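Local structure of uracil-DNA glycosylase (6LYJ) at residues A[83-88]-A[143-148]. The protein belongs to the uracil-DNA glycosylase superfamily and has an alpha/beta fold built around a small, four-stranded parallel beta-sheet. Sequence-based numbering, arbitrary orientation.
Sequences IKVVIL and QGVLLL
Val85 to Leu88 pair in parallel with Val145 to Leu148, joining the edge strand of the four-stranded parallel sheet of the uracil-DNA glycosylase fold to its neighbour. Hydrogen bonds alternate in direction along the pair: Leu146 N gives to Val85 O at 2.7 Å, Ile87 N to Leu146 O, and Leu148 N to Ile87 O. The backbone groups of Val86 that turn away from this partner bond instead to Val186 and Met188 of strand 186-190, on the far side of strand 85-89. Leu147 bonds through its backbone to Ala102, while Leu148 continues the pairing to Gly89.

At the entry to the sheet the pattern changes. Gly144 O is gripped by two donors, Lys84 N at 2.9 Å and Val85 N at 3.3 Å; both N-H groups point almost straight at the oxygen, while the donor nitrogens lie 16° and 26° out of its carbonyl plane. Gly144 itself is the C-prime residue of the Schellman motif that closes helix 138-142, with a positive phi at which a CB would crowd Gln143 O; Ile83 CA lies 4.3 Å from Gly144 CA.

Side chains alternate between the two faces. On one, Ile87 CD1 reaches both Val145 CG1, at 3.7 Å, and Leu147 CD2. On the other, Leu146, with CG anti to its backbone N (chi1 -165°), brings both methyls to Ile83 CD1, and the two residues pack against Leu178 of helix 167-181 and Trp34 of helix 32-38, while Leu88 CD2 lies against Leu148 CB.

The polar ends sit at the start of the pair. Gln143 OE1 accepts from Asp252 N, and the extended Lys84 chain carries NZ to Gly249 O. Lys84 NZ also donates to a water at 2.8 Å, and that water donates in turn to Gln143 O at 2.7 Å.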
# COMPACT_ATOMS: atom_id res chain seq x y z
N ILE A 83 -7.84 20.10 -0.25
CA ILE A 83 -6.84 19.04 -0.41
C ILE A 83 -5.56 19.63 -0.98
O ILE A 83 -5.59 20.39 -1.95
CB ILE A 83 -7.39 17.91 -1.28
CG1 ILE A 83 -8.51 17.17 -0.53
CG2 ILE A 83 -6.27 16.96 -1.71
CD1 ILE A 83 -9.31 16.23 -1.38
N LYS A 84 -4.43 19.29 -0.35
CA LYS A 84 -3.11 19.78 -0.75
C LYS A 84 -2.15 18.68 -1.15
O LYS A 84 -1.21 18.95 -1.90
CB LYS A 84 -2.46 20.58 0.39
CG LYS A 84 -3.21 21.84 0.80
CD LYS A 84 -2.68 22.37 2.13
CE LYS A 84 -3.43 23.62 2.56
NZ LYS A 84 -2.94 24.15 3.86
N VAL A 85 -2.33 17.46 -0.64
CA VAL A 85 -1.46 16.33 -0.95
C VAL A 85 -2.34 15.10 -1.15
O VAL A 85 -3.25 14.85 -0.35
CB VAL A 85 -0.42 16.08 0.16
CG1 VAL A 85 0.48 14.91 -0.22
CG2 VAL A 85 0.42 17.32 0.40
N VAL A 86 -2.08 14.35 -2.21
CA VAL A 86 -2.75 13.09 -2.48
C VAL A 86 -1.71 11.98 -2.43
O VAL A 86 -0.68 12.05 -3.12
CB VAL A 86 -3.47 13.09 -3.84
CG1 VAL A 86 -4.12 11.74 -4.10
CG2 VAL A 86 -4.53 14.19 -3.87
N ILE A 87 -1.95 10.99 -1.59
CA ILE A 87 -1.10 9.80 -1.47
C ILE A 87 -1.95 8.61 -1.88
O ILE A 87 -3.03 8.38 -1.31
CB ILE A 87 -0.56 9.63 -0.05
CG1 ILE A 87 0.27 10.85 0.36
CG2 ILE A 87 0.27 8.36 0.06
CD1 ILE A 87 0.70 10.85 1.81
N LEU A 88 -1.47 7.84 -2.86
CA LEU A 88 -2.21 6.71 -3.41
C LEU A 88 -1.73 5.39 -2.81
O LEU A 88 -0.53 5.10 -2.81
CB LEU A 88 -2.07 6.64 -4.93
CG LEU A 88 -2.67 7.79 -5.74
CD1 LEU A 88 -2.79 7.38 -7.20
CD2 LEU A 88 -4.03 8.19 -5.17
N GLN A 143 -5.47 17.77 7.81
CA GLN A 143 -4.75 18.91 7.25
C GLN A 143 -4.80 18.97 5.72
O GLN A 143 -4.09 19.77 5.12
CB GLN A 143 -3.29 18.91 7.70
CG GLN A 143 -3.09 19.10 9.19
CD GLN A 143 -1.63 19.06 9.57
OE1 GLN A 143 -0.86 19.97 9.24
NE2 GLN A 143 -1.22 18.00 10.26
N GLY A 144 -5.62 18.13 5.09
CA GLY A 144 -5.72 18.12 3.64
C GLY A 144 -4.85 17.12 2.92
O GLY A 144 -4.62 17.28 1.71
N VAL A 145 -4.37 16.08 3.59
CA VAL A 145 -3.71 14.97 2.91
C VAL A 145 -4.77 13.92 2.61
O VAL A 145 -5.36 13.35 3.53
CB VAL A 145 -2.57 14.39 3.76
CG1 VAL A 145 -1.92 13.22 3.03
CG2 VAL A 145 -1.53 15.47 4.07
N LEU A 146 -5.01 13.67 1.33
CA LEU A 146 -5.98 12.66 0.91
C LEU A 146 -5.26 11.32 0.77
O LEU A 146 -4.38 11.17 -0.08
CB LEU A 146 -6.66 13.06 -0.40
CG LEU A 146 -7.92 12.25 -0.72
CD1 LEU A 146 -9.04 12.67 0.22
CD2 LEU A 146 -8.35 12.40 -2.18
N LEU A 147 -5.64 10.36 1.61
CA LEU A 147 -5.03 9.04 1.66
C LEU A 147 -5.96 8.08 0.92
O LEU A 147 -6.82 7.43 1.51
CB LEU A 147 -4.80 8.61 3.10
CG LEU A 147 -3.83 9.51 3.88
CD1 LEU A 147 -4.07 9.41 5.38
CD2 LEU A 147 -2.39 9.14 3.55
N LEU A 148 -5.78 8.00 -0.40
CA LEU A 148 -6.73 7.38 -1.30
C LEU A 148 -6.20 6.04 -1.80
O LEU A 148 -5.24 6.00 -2.58
CB LEU A 148 -7.04 8.31 -2.48
CG LEU A 148 -7.98 7.74 -3.53
CD1 LEU A 148 -9.33 7.42 -2.92
CD2 LEU A 148 -8.12 8.72 -4.70
O HOH W 1 -3.44 22.24 5.88